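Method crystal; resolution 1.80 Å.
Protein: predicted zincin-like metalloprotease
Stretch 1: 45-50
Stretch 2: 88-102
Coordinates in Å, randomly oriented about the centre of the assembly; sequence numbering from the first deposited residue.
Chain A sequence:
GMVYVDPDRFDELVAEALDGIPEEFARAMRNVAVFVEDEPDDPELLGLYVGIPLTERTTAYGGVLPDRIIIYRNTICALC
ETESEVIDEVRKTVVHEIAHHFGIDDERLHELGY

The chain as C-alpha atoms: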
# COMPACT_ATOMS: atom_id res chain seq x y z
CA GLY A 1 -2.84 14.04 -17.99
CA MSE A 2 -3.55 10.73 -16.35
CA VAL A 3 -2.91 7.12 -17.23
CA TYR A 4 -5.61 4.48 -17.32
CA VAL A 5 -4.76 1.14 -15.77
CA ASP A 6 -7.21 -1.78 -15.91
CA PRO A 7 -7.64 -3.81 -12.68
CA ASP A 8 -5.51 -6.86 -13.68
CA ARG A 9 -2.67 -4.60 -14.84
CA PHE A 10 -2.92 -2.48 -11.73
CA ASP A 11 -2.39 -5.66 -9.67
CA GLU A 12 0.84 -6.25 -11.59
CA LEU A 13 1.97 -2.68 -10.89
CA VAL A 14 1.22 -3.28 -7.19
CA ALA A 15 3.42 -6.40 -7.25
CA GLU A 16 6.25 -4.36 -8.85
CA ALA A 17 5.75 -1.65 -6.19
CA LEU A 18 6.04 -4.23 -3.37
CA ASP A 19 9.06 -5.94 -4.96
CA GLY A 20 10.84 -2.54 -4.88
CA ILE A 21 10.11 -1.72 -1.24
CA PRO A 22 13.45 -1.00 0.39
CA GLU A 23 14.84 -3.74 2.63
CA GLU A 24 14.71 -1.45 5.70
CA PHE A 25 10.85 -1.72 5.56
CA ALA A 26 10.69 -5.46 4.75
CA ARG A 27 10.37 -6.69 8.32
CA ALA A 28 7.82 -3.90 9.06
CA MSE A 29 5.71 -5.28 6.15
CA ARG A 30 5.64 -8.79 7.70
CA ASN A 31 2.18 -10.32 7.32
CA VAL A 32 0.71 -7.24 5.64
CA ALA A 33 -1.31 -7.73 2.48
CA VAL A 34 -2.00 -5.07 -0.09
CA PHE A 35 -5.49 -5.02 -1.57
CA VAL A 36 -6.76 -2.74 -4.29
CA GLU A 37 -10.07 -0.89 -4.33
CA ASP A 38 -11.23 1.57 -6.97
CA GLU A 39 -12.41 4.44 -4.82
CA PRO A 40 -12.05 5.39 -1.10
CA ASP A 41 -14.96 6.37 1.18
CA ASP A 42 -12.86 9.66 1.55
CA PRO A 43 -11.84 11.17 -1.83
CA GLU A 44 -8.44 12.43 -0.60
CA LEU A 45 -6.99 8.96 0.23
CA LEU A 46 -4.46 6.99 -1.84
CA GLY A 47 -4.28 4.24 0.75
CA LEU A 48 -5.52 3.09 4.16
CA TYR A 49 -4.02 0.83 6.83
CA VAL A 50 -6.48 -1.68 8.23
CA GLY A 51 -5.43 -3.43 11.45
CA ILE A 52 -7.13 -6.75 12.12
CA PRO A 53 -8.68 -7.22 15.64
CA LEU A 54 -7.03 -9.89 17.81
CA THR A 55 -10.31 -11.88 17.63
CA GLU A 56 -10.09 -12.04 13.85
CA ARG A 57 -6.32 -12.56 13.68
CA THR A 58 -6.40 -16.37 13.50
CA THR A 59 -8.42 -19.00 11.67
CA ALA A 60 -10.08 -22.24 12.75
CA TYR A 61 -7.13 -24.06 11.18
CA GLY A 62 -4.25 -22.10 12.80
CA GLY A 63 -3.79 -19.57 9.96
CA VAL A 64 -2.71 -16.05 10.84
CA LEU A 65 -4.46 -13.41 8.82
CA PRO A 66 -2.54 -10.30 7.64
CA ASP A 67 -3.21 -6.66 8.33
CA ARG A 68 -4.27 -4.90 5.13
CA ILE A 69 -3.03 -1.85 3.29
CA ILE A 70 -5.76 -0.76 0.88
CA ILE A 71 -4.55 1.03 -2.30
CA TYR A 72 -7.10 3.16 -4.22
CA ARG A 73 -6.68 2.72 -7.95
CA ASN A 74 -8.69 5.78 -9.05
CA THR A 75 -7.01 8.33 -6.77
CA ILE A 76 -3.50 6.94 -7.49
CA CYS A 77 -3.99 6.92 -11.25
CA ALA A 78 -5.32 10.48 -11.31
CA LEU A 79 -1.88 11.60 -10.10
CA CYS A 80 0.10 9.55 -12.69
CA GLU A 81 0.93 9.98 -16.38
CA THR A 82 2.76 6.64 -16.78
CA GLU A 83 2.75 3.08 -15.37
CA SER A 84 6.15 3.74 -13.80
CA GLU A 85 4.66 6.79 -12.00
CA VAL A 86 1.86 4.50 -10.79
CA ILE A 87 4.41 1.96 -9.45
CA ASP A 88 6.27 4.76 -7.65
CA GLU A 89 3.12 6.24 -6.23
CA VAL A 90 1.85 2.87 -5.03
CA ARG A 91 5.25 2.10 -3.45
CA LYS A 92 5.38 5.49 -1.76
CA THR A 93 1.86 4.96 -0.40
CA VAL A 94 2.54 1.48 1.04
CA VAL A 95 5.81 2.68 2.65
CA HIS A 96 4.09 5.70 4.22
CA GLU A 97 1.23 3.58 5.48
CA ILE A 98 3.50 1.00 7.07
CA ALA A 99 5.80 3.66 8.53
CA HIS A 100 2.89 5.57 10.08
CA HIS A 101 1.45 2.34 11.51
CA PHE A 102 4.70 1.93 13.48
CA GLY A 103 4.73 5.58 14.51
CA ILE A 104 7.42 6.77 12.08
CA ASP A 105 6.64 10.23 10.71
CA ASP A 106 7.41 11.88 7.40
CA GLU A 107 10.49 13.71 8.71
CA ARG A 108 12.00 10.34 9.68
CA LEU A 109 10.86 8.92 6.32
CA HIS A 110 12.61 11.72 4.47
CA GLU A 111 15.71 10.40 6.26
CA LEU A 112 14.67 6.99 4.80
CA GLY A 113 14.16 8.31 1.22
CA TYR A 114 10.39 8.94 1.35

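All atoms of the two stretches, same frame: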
# COMPACT_ATOMS: atom_id res chain seq x y z
N LEU A 45 -7.92 10.05 -0.14
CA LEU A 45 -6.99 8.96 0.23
C LEU A 45 -6.40 8.25 -0.98
O LEU A 45 -7.13 7.94 -1.93
CB LEU A 45 -7.69 7.90 1.06
CG LEU A 45 -8.31 8.30 2.40
CD1 LEU A 45 -8.86 7.05 3.08
CD2 LEU A 45 -7.28 9.01 3.27
N LEU A 46 -5.10 7.92 -0.89
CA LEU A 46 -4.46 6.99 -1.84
C LEU A 46 -4.35 5.58 -1.26
O LEU A 46 -4.23 4.61 -1.99
CB LEU A 46 -3.06 7.47 -2.20
CG LEU A 46 -2.94 8.93 -2.66
CD1 LEU A 46 -1.51 9.23 -3.09
CD2 LEU A 46 -3.92 9.20 -3.78
N GLY A 47 -4.37 5.50 0.07
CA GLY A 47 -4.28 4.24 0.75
C GLY A 47 -4.82 4.32 2.16
O GLY A 47 -5.10 5.43 2.65
N LEU A 48 -4.96 3.15 2.79
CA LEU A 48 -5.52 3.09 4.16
C LEU A 48 -5.00 1.84 4.85
O LEU A 48 -5.03 0.76 4.27
CB LEU A 48 -7.05 3.05 4.10
CG LEU A 48 -7.81 2.82 5.41
CD1 LEU A 48 -7.57 3.97 6.36
CD2 LEU A 48 -9.29 2.59 5.16
N TYR A 49 -4.49 1.98 6.08
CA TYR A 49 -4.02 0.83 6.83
C TYR A 49 -5.20 0.31 7.62
O TYR A 49 -5.88 1.07 8.34
CB TYR A 49 -2.86 1.19 7.78
CG TYR A 49 -2.20 -0.03 8.36
CD1 TYR A 49 -2.75 -0.71 9.46
CD2 TYR A 49 -1.01 -0.51 7.83
CE1 TYR A 49 -2.12 -1.83 9.99
CE2 TYR A 49 -0.42 -1.64 8.32
CZ TYR A 49 -0.95 -2.29 9.39
OH TYR A 49 -0.31 -3.39 9.86
N VAL A 50 -5.43 -0.99 7.51
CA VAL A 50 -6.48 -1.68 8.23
C VAL A 50 -5.86 -2.76 9.12
O VAL A 50 -5.35 -3.79 8.64
CB VAL A 50 -7.47 -2.33 7.28
CG1 VAL A 50 -8.58 -3.03 8.06
CG2 VAL A 50 -8.02 -1.30 6.30
N ASP A 88 5.62 3.89 -8.64
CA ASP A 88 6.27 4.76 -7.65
C ASP A 88 5.29 5.28 -6.61
O ASP A 88 5.58 5.28 -5.41
CB ASP A 88 6.93 5.94 -8.33
CG ASP A 88 8.18 5.54 -9.05
OD1 ASP A 88 8.64 4.43 -8.82
OD2 ASP A 88 8.69 6.32 -9.87
N GLU A 89 4.14 5.71 -7.08
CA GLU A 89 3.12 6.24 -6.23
C GLU A 89 2.55 5.18 -5.31
O GLU A 89 2.30 5.43 -4.14
CB GLU A 89 2.03 6.90 -7.06
CG GLU A 89 1.21 7.92 -6.31
CD GLU A 89 2.07 9.05 -5.75
OE1 GLU A 89 3.00 9.50 -6.43
OE2 GLU A 89 1.84 9.45 -4.61
N VAL A 90 2.28 4.01 -5.86
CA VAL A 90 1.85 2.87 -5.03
C VAL A 90 2.91 2.52 -3.96
O VAL A 90 2.58 2.35 -2.77
CB VAL A 90 1.50 1.63 -5.85
CG1 VAL A 90 1.19 0.40 -4.91
CG2 VAL A 90 0.28 1.89 -6.73
N ARG A 91 4.17 2.42 -4.37
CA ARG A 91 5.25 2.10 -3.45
C ARG A 91 5.31 3.14 -2.34
O ARG A 91 5.40 2.80 -1.16
CB ARG A 91 6.60 2.02 -4.18
CG ARG A 91 7.70 1.41 -3.33
CD ARG A 91 8.97 1.30 -4.14
NE ARG A 91 8.88 0.26 -5.19
CZ ARG A 91 9.24 0.42 -6.46
NH1 ARG A 91 9.69 1.60 -6.91
NH2 ARG A 91 9.15 -0.60 -7.32
N LYS A 92 5.25 4.42 -2.72
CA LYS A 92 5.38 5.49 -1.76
C LYS A 92 4.23 5.40 -0.75
O LYS A 92 4.44 5.59 0.43
CB LYS A 92 5.42 6.85 -2.45
CG LYS A 92 5.23 8.01 -1.53
CD LYS A 92 5.28 9.34 -2.30
CE LYS A 92 4.84 10.47 -1.38
NZ LYS A 92 5.00 11.82 -1.98
N THR A 93 3.05 5.06 -1.24
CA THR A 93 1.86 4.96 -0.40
C THR A 93 1.95 3.82 0.63
O THR A 93 1.68 4.04 1.81
CB THR A 93 0.60 4.81 -1.28
OG1 THR A 93 0.48 5.98 -2.09
CG2 THR A 93 -0.66 4.62 -0.43
N VAL A 94 2.33 2.64 0.17
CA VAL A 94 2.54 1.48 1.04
C VAL A 94 3.60 1.81 2.12
O VAL A 94 3.38 1.54 3.32
CB VAL A 94 2.94 0.23 0.23
CG1 VAL A 94 3.28 -0.92 1.16
CG2 VAL A 94 1.82 -0.20 -0.72
N VAL A 95 4.74 2.36 1.70
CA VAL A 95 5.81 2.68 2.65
C VAL A 95 5.37 3.73 3.69
O VAL A 95 5.62 3.58 4.90
CB VAL A 95 7.10 3.14 1.94
CG1 VAL A 95 8.11 3.67 2.96
CG2 VAL A 95 7.71 1.97 1.21
N HIS A 96 4.66 4.76 3.26
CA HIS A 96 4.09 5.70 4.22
C HIS A 96 3.10 5.06 5.17
O HIS A 96 3.11 5.35 6.37
CB HIS A 96 3.46 6.90 3.51
CG HIS A 96 4.49 7.85 2.98
ND1 HIS A 96 4.50 9.19 3.28
CD2 HIS A 96 5.59 7.62 2.23
CE1 HIS A 96 5.53 9.76 2.68
NE2 HIS A 96 6.21 8.83 2.04
N GLU A 97 2.25 4.20 4.65
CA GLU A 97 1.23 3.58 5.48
C GLU A 97 1.87 2.68 6.51
O GLU A 97 1.50 2.71 7.67
CB GLU A 97 0.19 2.84 4.62
CG GLU A 97 -0.80 3.77 3.89
CD GLU A 97 -1.55 4.68 4.85
OE1 GLU A 97 -1.88 4.24 5.96
OE2 GLU A 97 -1.76 5.86 4.53
N ILE A 98 2.86 1.89 6.11
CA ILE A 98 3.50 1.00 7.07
C ILE A 98 4.32 1.79 8.10
O ILE A 98 4.28 1.49 9.30
CB ILE A 98 4.33 -0.13 6.37
CG1 ILE A 98 4.59 -1.27 7.36
CG2 ILE A 98 5.59 0.38 5.72
CD1 ILE A 98 3.32 -1.94 7.86
N ALA A 99 4.99 2.83 7.64
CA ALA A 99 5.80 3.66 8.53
C ALA A 99 4.94 4.33 9.61
O ALA A 99 5.27 4.32 10.80
CB ALA A 99 6.54 4.69 7.71
N HIS A 100 3.80 4.87 9.18
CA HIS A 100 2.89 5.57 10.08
C HIS A 100 2.26 4.60 11.06
O HIS A 100 2.05 4.94 12.23
CB HIS A 100 1.81 6.34 9.29
CG HIS A 100 2.35 7.42 8.41
ND1 HIS A 100 1.60 8.02 7.42
CD2 HIS A 100 3.58 8.00 8.36
CE1 HIS A 100 2.34 8.92 6.79
NE2 HIS A 100 3.55 8.92 7.34
N HIS A 101 2.00 3.37 10.63
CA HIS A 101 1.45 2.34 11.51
C HIS A 101 2.39 2.05 12.68
O HIS A 101 1.93 1.74 13.78
CB HIS A 101 1.18 1.04 10.73
CG HIS A 101 0.85 -0.13 11.60
ND1 HIS A 101 -0.33 -0.23 12.31
CD2 HIS A 101 1.56 -1.24 11.91
CE1 HIS A 101 -0.35 -1.37 12.98
NE2 HIS A 101 0.79 -2.00 12.76
N PHE A 102 3.69 2.16 12.45
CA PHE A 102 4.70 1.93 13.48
C PHE A 102 5.26 3.26 13.99
O PHE A 102 6.38 3.31 14.47
CB PHE A 102 5.84 1.07 12.93
CG PHE A 102 5.45 -0.35 12.70
CD1 PHE A 102 5.15 -1.18 13.78
CD2 PHE A 102 5.38 -0.86 11.43
CE1 PHE A 102 4.80 -2.49 13.58
CE2 PHE A 102 5.02 -2.17 11.21
CZ PHE A 102 4.74 -2.99 12.29
O HOH W 1 -4.92 6.59 5.04
O HOH W 2 -4.23 4.88 7.02

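A short strand lies along one side of a helix, and the two are joined by close packing at a glycine, an aromatic stack and water bridges rather than by any clear direct hydrogen bond. Strand 47-50 and helix 88-101 run at 37° between their N-to-C directions, with axes 8.4 Å apart at closest approach. The register repeats at alternate strand residues and at one helical turn: Gly47 CA is 6.3 Å from Thr93 CA, and Tyr49 CA is 6.1 Å from Glu97 CA. Leu48, between them, points away.

Gly47 permits this proximity. Its CA lies 3.8 Å from Thr93 CG2, and an ideal CB would fall 2.6 Å from that methyl, a clash. Thr93 OG1 donates to Glu89 O (2.8 Å), tying its side chain back to the helix.

Two waters connect the Glu97 carboxylate to the strand backbone. Water 1 donates to Gly47 O (2.7 Å) and Glu97 OE2 (3.3 Å); water 2 accepts from Tyr49 N (3.1 Å) and donates to Glu97 OE1 (2.7 Å).

Tyr49 buries the most surface. Its ring forms an offset stack with the His101 ring, centroids 4.0 Å apart and planes at 13°, while Tyr49 CE2 meets Ile98 CD1 at 3.8 Å in an apolar contact.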